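Local structure of esterase (Sinorhizobium meliloti 1021, 4TX1) at residues N102-V116 and M160-L174. The protein probably hydrolyses ester bonds, as an SGNH-family carbohydrate acetylesterase with likely arylesterase activity. Sequence-based numbering, arbitrary orientation.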
loop_
_atom_site.group_PDB
_atom_site.type_symbol
_atom_site.label_atom_id
_atom_site.label_comp_id
_atom_site.label_asym_id
_atom_site.label_seq_id
_atom_site.Cartn_x
_atom_site.Cartn_y
_atom_site.Cartn_z
ATOM N N ASN A 102 -16.823 8.719 13.279
ATOM C CA ASN A 102 -16.661 8.714 11.836
ATOM C C ASN A 102 -17.141 7.443 11.179
ATOM O O ASN A 102 -17.500 7.431 10.020
ATOM C CB ASN A 102 -15.214 9.052 11.467
ATOM C CG ASN A 102 -14.854 10.475 11.814
ATOM O OD1 ASN A 102 -15.482 11.384 11.280
ATOM N ND2 ASN A 102 -13.920 10.696 12.701
ATOM N N ASP A 103 -17.172 6.398 11.979
ATOM C CA ASP A 103 -17.734 5.123 11.541
ATOM C C ASP A 103 -19.256 5.242 11.272
ATOM O O ASP A 103 -19.840 4.421 10.543
ATOM C CB ASP A 103 -17.534 3.990 12.532
ATOM C CG ASP A 103 -16.099 3.520 12.653
ATOM O OD1 ASP A 103 -15.237 4.418 12.954
ATOM O OD2 ASP A 103 -15.794 2.273 12.642
ATOM N N MET A 104 -19.888 6.312 11.814
ATOM C CA MET A 104 -21.325 6.521 11.546
ATOM C C MET A 104 -21.656 7.086 10.179
ATOM O O MET A 104 -22.818 7.110 9.769
ATOM C CB MET A 104 -21.871 7.465 12.668
ATOM C CG MET A 104 -21.621 7.015 14.079
ATOM S SD MET A 104 -22.484 5.431 14.465
ATOM C CE MET A 104 -21.258 4.169 14.187
ATOM N N LYS A 105 -20.626 7.499 9.423
ATOM C CA LYS A 105 -20.775 7.909 8.058
ATOM C C LYS A 105 -21.091 6.772 7.158
ATOM O O LYS A 105 -20.356 5.782 7.122
ATOM C CB LYS A 105 -19.430 8.507 7.549
ATOM C CG LYS A 105 -18.977 9.748 8.299
ATOM C CD LYS A 105 -17.579 10.114 7.794
ATOM C CE LYS A 105 -17.056 11.379 8.432
ATOM N NZ LYS A 105 -15.633 11.772 8.019
ATOM N N PRO A 106 -22.167 6.879 6.365
ATOM C CA PRO A 106 -22.459 5.828 5.373
ATOM C C PRO A 106 -21.337 5.437 4.456
ATOM O O PRO A 106 -21.181 4.252 4.139
ATOM C CB PRO A 106 -23.618 6.453 4.569
ATOM C CG PRO A 106 -24.377 7.270 5.609
ATOM C CD PRO A 106 -23.315 7.819 6.527
ATOM N N ILE A 107 -20.546 6.378 4.029
ATOM C CA ILE A 107 -19.424 6.087 3.157
ATOM C C ILE A 107 -18.440 5.173 3.896
ATOM O O ILE A 107 -17.730 4.445 3.184
ATOM C CB ILE A 107 -18.688 7.283 2.556
ATOM C CG1 ILE A 107 -18.093 8.202 3.615
ATOM C CG2 ILE A 107 -19.684 8.094 1.618
ATOM C CD1 ILE A 107 -17.008 9.227 3.107
ATOM N N ILE A 108 -18.390 5.196 5.239
ATOM C CA ILE A 108 -17.440 4.348 5.977
ATOM C C ILE A 108 -18.055 2.996 6.237
ATOM O O ILE A 108 -17.489 1.947 5.876
ATOM C CB ILE A 108 -16.889 5.060 7.229
ATOM C CG1 ILE A 108 -16.266 6.418 6.881
ATOM C CG2 ILE A 108 -15.989 4.090 8.017
ATOM C CD1 ILE A 108 -15.046 6.350 5.926
ATOM N N HIS A 109 -19.236 3.008 6.848
ATOM C CA HIS A 109 -20.168 1.890 6.823
ATOM C C HIS A 109 -21.446 2.252 7.555
ATOM O O HIS A 109 -22.510 1.656 7.240
ATOM C CB HIS A 109 -19.556 0.603 7.439
ATOM C CG HIS A 109 -19.045 0.767 8.847
ATOM N ND1 HIS A 109 -17.714 0.969 9.187
ATOM C CD2 HIS A 109 -19.727 0.805 9.995
ATOM C CE1 HIS A 109 -17.611 1.131 10.499
ATOM N NE2 HIS A 109 -18.822 1.026 11.009
ATOM N N GLY A 110 -21.375 3.128 8.549
ATOM C CA GLY A 110 -22.538 3.705 9.203
ATOM C C GLY A 110 -23.121 2.890 10.335
ATOM O O GLY A 110 -24.203 3.221 10.837
ATOM N N THR A 111 -22.440 1.834 10.758
ATOM C CA THR A 111 -22.999 0.912 11.738
ATOM C C THR A 111 -22.281 0.907 13.095
ATOM O O THR A 111 -21.065 0.861 13.194
ATOM C CB THR A 111 -23.096 -0.552 11.211
ATOM O OG1 THR A 111 -21.768 -1.110 10.990
ATOM C CG2 THR A 111 -23.854 -0.656 9.824
ATOM N N ALA A 112 -23.070 0.904 14.190
ATOM C CA ALA A 112 -22.497 0.727 15.491
ATOM C C ALA A 112 -21.688 -0.571 15.583
ATOM O O ALA A 112 -20.636 -0.629 16.241
ATOM C CB ALA A 112 -23.571 0.776 16.600
ATOM N N PHE A 113 -22.236 -1.635 15.002
ATOM C CA PHE A 113 -21.580 -2.934 15.093
ATOM C C PHE A 113 -20.197 -2.871 14.381
ATOM O O PHE A 113 -19.246 -3.377 14.880
ATOM C CB PHE A 113 -22.428 -4.035 14.435
ATOM C CG PHE A 113 -21.822 -5.328 14.583
ATOM C CD1 PHE A 113 -21.757 -5.901 15.846
ATOM C CD2 PHE A 113 -21.141 -5.917 13.509
ATOM C CE1 PHE A 113 -21.086 -7.111 16.010
ATOM C CE2 PHE A 113 -20.534 -7.146 13.693
ATOM C CZ PHE A 113 -20.507 -7.724 14.914
ATOM N N GLY A 114 -20.124 -2.187 13.233
ATOM C CA GLY A 114 -18.825 -2.072 12.537
ATOM C C GLY A 114 -17.806 -1.287 13.383
ATOM O O GLY A 114 -16.617 -1.594 13.344
ATOM N N ALA A 115 -18.267 -0.314 14.177
ATOM C CA ALA A 115 -17.428 0.481 15.043
ATOM C C ALA A 115 -16.903 -0.386 16.168
ATOM O O ALA A 115 -15.734 -0.354 16.482
ATOM C CB ALA A 115 -18.117 1.736 15.614
ATOM N N VAL A 116 -17.770 -1.176 16.826
ATOM C CA VAL A 116 -17.240 -1.972 17.940
ATOM C C VAL A 116 -16.272 -3.051 17.417
ATOM O O VAL A 116 -15.358 -3.373 18.097
ATOM C CB VAL A 116 -18.361 -2.546 18.839
ATOM C CG1 VAL A 116 -19.160 -3.537 18.105
ATOM C CG2 VAL A 116 -17.805 -3.102 20.146
ATOM N N MET A 160 -23.606 13.732 5.415
ATOM C CA MET A 160 -22.316 12.987 5.702
ATOM C C MET A 160 -22.552 11.908 6.761
ATOM O O MET A 160 -21.980 10.841 6.685
ATOM C CB MET A 160 -21.238 13.923 6.160
ATOM C CG MET A 160 -19.961 13.257 6.617
ATOM S SD MET A 160 -19.122 12.500 5.175
ATOM C CE MET A 160 -17.929 13.778 4.960
ATOM N N PHE A 161 -23.411 12.187 7.744
ATOM C CA PHE A 161 -23.661 11.314 8.868
ATOM C C PHE A 161 -25.100 10.840 8.883
ATOM O O PHE A 161 -25.603 10.429 9.953
ATOM C CB PHE A 161 -23.332 12.042 10.199
ATOM C CG PHE A 161 -21.879 12.385 10.388
ATOM C CD1 PHE A 161 -21.001 11.453 11.015
ATOM C CD2 PHE A 161 -21.347 13.608 9.965
ATOM C CE1 PHE A 161 -19.670 11.750 11.233
ATOM C CE2 PHE A 161 -19.992 13.869 10.196
ATOM C CZ PHE A 161 -19.174 12.935 10.831
ATOM N N ALA A 162 -25.703 10.713 7.703
ATOM C CA ALA A 162 -27.087 10.239 7.608
ATOM C C ALA A 162 -27.284 8.895 8.326
ATOM O O ALA A 162 -26.544 7.908 8.123
ATOM C CB ALA A 162 -27.515 10.172 6.125
ATOM N N GLY A 163 -28.266 8.808 9.200
ATOM C CA GLY A 163 -28.514 7.548 9.990
ATOM C C GLY A 163 -27.740 7.463 11.303
ATOM O O GLY A 163 -27.960 6.588 12.158
ATOM N N GLY A 164 -26.799 8.367 11.488
ATOM C CA GLY A 164 -25.843 8.313 12.598
ATOM C C GLY A 164 -26.399 8.598 13.949
ATOM O O GLY A 164 -25.837 8.225 14.951
ATOM N N VAL A 165 -27.507 9.371 14.021
ATOM C CA VAL A 165 -28.042 9.631 15.371
ATOM C C VAL A 165 -28.526 8.308 15.984
ATOM O O VAL A 165 -28.171 7.962 17.122
ATOM C CB VAL A 165 -29.198 10.641 15.279
ATOM C CG1 VAL A 165 -29.958 10.736 16.623
ATOM C CG2 VAL A 165 -28.623 12.000 14.897
ATOM N N GLU A 166 -29.286 7.564 15.211
ATOM C CA GLU A 166 -29.781 6.307 15.727
ATOM C C GLU A 166 -28.672 5.272 15.984
ATOM O O GLU A 166 -28.668 4.581 16.993
ATOM C CB GLU A 166 -30.797 5.781 14.767
ATOM C CG GLU A 166 -32.004 6.713 14.627
ATOM C CD GLU A 166 -31.901 7.837 13.544
ATOM O OE1 GLU A 166 -30.813 8.233 12.933
ATOM O OE2 GLU A 166 -33.017 8.376 13.299
ATOM N N GLN A 167 -27.703 5.174 15.048
ATOM C CA GLN A 167 -26.595 4.204 15.279
ATOM C C GLN A 167 -25.666 4.595 16.404
ATOM O O GLN A 167 -25.232 3.771 17.193
ATOM C CB GLN A 167 -25.884 3.869 13.951
ATOM C CG GLN A 167 -26.661 3.060 12.901
ATOM C CD GLN A 167 -26.835 1.604 13.342
ATOM O OE1 GLN A 167 -25.885 0.945 13.767
ATOM N NE2 GLN A 167 -28.095 1.115 13.298
ATOM N N SER A 168 -25.323 5.880 16.537
ATOM C CA SER A 168 -24.383 6.253 17.508
ATOM C C SER A 168 -24.895 6.046 18.908
ATOM O O SER A 168 -24.122 5.912 19.824
ATOM C CB SER A 168 -23.877 7.662 17.305
ATOM O OG SER A 168 -24.913 8.631 17.575
ATOM N N ALA A 169 -26.221 6.052 19.048
ATOM C CA ALA A 169 -26.830 5.795 20.368
ATOM C C ALA A 169 -26.525 4.402 20.849
ATOM O O ALA A 169 -26.630 4.096 22.077
ATOM C CB ALA A 169 -28.370 6.006 20.249
ATOM N N MET A 170 -26.194 3.511 19.908
ATOM C CA MET A 170 -25.882 2.102 20.250
ATOM C C MET A 170 -24.442 1.877 20.647
ATOM O O MET A 170 -24.080 0.779 21.104
ATOM C CB MET A 170 -26.244 1.200 19.104
ATOM C CG MET A 170 -27.718 1.215 18.745
ATOM S SD MET A 170 -27.953 0.366 17.180
ATOM C CE MET A 170 -29.472 1.039 16.505
ATOM N N LEU A 171 -23.566 2.878 20.438
ATOM C CA LEU A 171 -22.151 2.658 20.775
ATOM C C LEU A 171 -21.859 2.420 22.249
ATOM O O LEU A 171 -21.042 1.568 22.562
ATOM C CB LEU A 171 -21.242 3.836 20.297
ATOM C CG LEU A 171 -21.294 4.105 18.809
ATOM C CD1 LEU A 171 -20.733 5.499 18.528
ATOM C CD2 LEU A 171 -20.576 2.966 18.032
ATOM N N ALA A 172 -22.501 3.145 23.187
ATOM C CA ALA A 172 -22.210 2.942 24.604
ATOM C C ALA A 172 -22.464 1.471 25.073
ATOM O O ALA A 172 -21.621 0.893 25.697
ATOM C CB ALA A 172 -22.938 3.961 25.459
ATOM N N PRO A 173 -23.620 0.876 24.761
ATOM C CA PRO A 173 -23.851 -0.490 25.294
ATOM C C PRO A 173 -22.934 -1.547 24.617
ATOM O O PRO A 173 -22.404 -2.447 25.307
ATOM C CB PRO A 173 -25.331 -0.746 25.019
ATOM C CG PRO A 173 -25.823 0.320 24.097
ATOM C CD PRO A 173 -24.858 1.491 24.236
ATOM N N LEU A 174 -22.717 -1.408 23.297
ATOM C CA LEU A 174 -21.821 -2.286 22.558
ATOM C C LEU A 174 -20.391 -2.141 23.059
ATOM O O LEU A 174 -19.708 -3.158 23.223
ATOM C CB LEU A 174 -21.908 -2.016 21.072
ATOM C CG LEU A 174 -23.170 -2.392 20.316
ATOM C CD1 LEU A 174 -23.016 -2.022 18.836
ATOM C CD2 LEU A 174 -23.472 -3.872 20.545
HETATM O O HOH W 1 -21.298 9.282 4.420
HETATM O O HOH W 2 -25.136 -1.665 14.232
#
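Gln167 OE1 is gripped by two donors at the start of helix 112-127: Ala112 N lies 2.8 Å from it in a nearly straight bond (169°) that arrives in the carbonyl plane, and a water that also takes the N-H of Phe113 donates to it. Glutamine suits the place because its chain, bent at chi2 (-71°), passes Gly110 O and presents a carbonyl to Ala112 N directly and to Phe113 N through the water, where Thr111 is the N-cap, its OG1 accepting from Gly114 N. With an alanine here instead of Gln167, Ala112 N would probably lose its protein acceptor and the bridging water one of its partners. Beside it, the flexible thioether of Met104 bends so that SD rests 3.5 Å from Ser168 N and CE meets Leu171 CD2. Small Ala112 and Ala115 let the helices come close, with Ala112 CB 3.6 Å from Leu174 CD1. At the other end, Lys105 lays its extended chain across Phe161, CG standing over the ring face 4.0 Å from the centroid, a CH-pi contact, while Asn102 OD1 lies at the ring edge; Asn102 ND2 bonds to Arg63 O. A second water joins Ile107 N to Met160 O. The contact thus packs the loop after strand 94-98 and the start of helix 112-127 against helices 164-168 and 171-182, on one side of the parallel-sheet alpha/beta core of the SGNH hydrolase fold.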